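Local coordinates for protein aphrodisin (PDB 1E5P) that acts as a secreted aphrodisiac pheromone of the lipocalin family, eliciting copulatory behaviour in male hamsters, at residues Asp18-Glu21 with Lys22-Glu25. Sequence-based numbering, arbitrary orientation. Where two conformers were deposited one is given.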
# COMPACT_ATOMS: atom_id res chain seq x y z
N ASP A 18 9.05 6.77 -4.98
CA ASP A 18 10.13 7.51 -5.67
C ASP A 18 9.56 8.47 -6.69
O ASP A 18 10.20 9.51 -6.97
CB ASP A 18 11.20 6.58 -6.20
CG ASP A 18 10.71 5.53 -7.18
OD1 ASP A 18 9.49 5.43 -7.38
OD2 ASP A 18 11.56 4.79 -7.74
N ASN A 19 8.41 8.20 -7.29
CA ASN A 19 7.74 9.12 -8.23
C ASN A 19 6.59 9.74 -7.45
O ASN A 19 5.47 9.24 -7.36
CB ASN A 19 7.26 8.36 -9.48
CG ASN A 19 8.40 7.75 -10.26
OD1 ASN A 19 8.30 6.64 -10.82
ND2 ASN A 19 9.55 8.43 -10.34
N LEU A 20 6.85 10.91 -6.85
CA LEU A 20 5.89 11.49 -5.90
C LEU A 20 4.54 11.80 -6.47
O LEU A 20 3.51 11.63 -5.79
CB LEU A 20 6.58 12.69 -5.24
CG LEU A 20 5.83 13.46 -4.17
CD1 LEU A 20 5.48 12.56 -3.00
CD2 LEU A 20 6.68 14.66 -3.71
N GLU A 21 4.46 12.20 -7.76
CA GLU A 21 3.18 12.54 -8.33
C GLU A 21 2.22 11.36 -8.34
O GLU A 21 1.01 11.57 -8.34
CB GLU A 21 3.30 13.12 -9.74
CG GLU A 21 3.83 12.21 -10.81
CD GLU A 21 5.29 11.89 -10.82
OE1 GLU A 21 6.09 12.58 -10.14
OE2 GLU A 21 5.62 10.91 -11.54
N LYS A 22 2.74 10.13 -8.31
CA LYS A 22 1.85 8.96 -8.31
C LYS A 22 1.00 8.84 -7.05
O LYS A 22 -0.07 8.20 -7.07
CB LYS A 22 2.71 7.69 -8.43
CG LYS A 22 3.37 7.47 -9.78
CD LYS A 22 2.34 6.95 -10.80
CE LYS A 22 3.02 6.61 -12.14
NZ LYS A 22 1.99 6.05 -13.08
N ILE A 23 1.47 9.41 -5.94
CA ILE A 23 0.81 9.22 -4.65
C ILE A 23 0.25 10.50 -4.04
O ILE A 23 -0.36 10.46 -2.96
CB ILE A 23 1.73 8.49 -3.66
CG1 ILE A 23 3.06 9.23 -3.42
CG2 ILE A 23 2.04 7.09 -4.17
CD1 ILE A 23 3.76 8.80 -2.14
N GLU A 24 0.48 11.63 -4.74
CA GLU A 24 -0.17 12.86 -4.23
C GLU A 24 -1.65 12.84 -4.57
O GLU A 24 -2.13 11.94 -5.27
CB GLU A 24 0.50 14.06 -4.90
CG GLU A 24 1.97 14.10 -4.43
CD GLU A 24 2.54 15.49 -4.59
OE1 GLU A 24 2.34 16.04 -5.69
OE2 GLU A 24 3.16 16.01 -3.64
N GLU A 25 -2.40 13.81 -4.06
CA GLU A 25 -3.82 13.92 -4.43
C GLU A 25 -3.89 13.95 -5.97
O GLU A 25 -3.12 14.64 -6.62
CB GLU A 25 -4.35 15.25 -3.87
CG GLU A 25 -5.81 15.54 -4.10
CD GLU A 25 -6.25 16.93 -3.66
OE1 GLU A 25 -5.40 17.70 -3.20
OE2 GLU A 25 -7.45 17.25 -3.82
O HOH W 1 -0.42 13.89 -8.65
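Two i to i+3 backbone bonds fold this stretch into two overlapping beta-turns, N19-K22 and L20-I23: K22 N donates to N19 O at 3.0 Å, and I23 N to L20 O, also at 3.0 Å. L20 O takes a second, weak bond from E24 N, bent to 131°. Around that same oxygen the side chains close in, with I23 CG1 at 3.4 Å from L20 O and, in the conformer given, E24 CG at 3.2 Å from it. L20 has CG anti to its own nitrogen (chi1 -178°), which brings the isobutyl group beside I23 and E24; CD1 lies 4.1 Å from I23 CG1, the two chains crossing at about a right angle. E24 runs past L20 more aslant, and in the same conformer its OE2 comes to 3.7 Å from L20 CG, a van der Waals contact. The turns lie in the connection between the first two long strands of the lipocalin barrel, 8-17 and 32-39; L20, I23 and E24 pack it on L141 of strand 140-142, I23 also on I15 and A17 of strand 8-17. Putting an alanine at L20 would probably take an apolar neighbour from I23 CG1 and open a gap beside L141. On K22, CG packs against N19 CB at 4.0 Å; the chain then bends at chi2 (-77°), and NZ forms a salt bridge with D100. A water donates to E21 O, and weakly to E25 O.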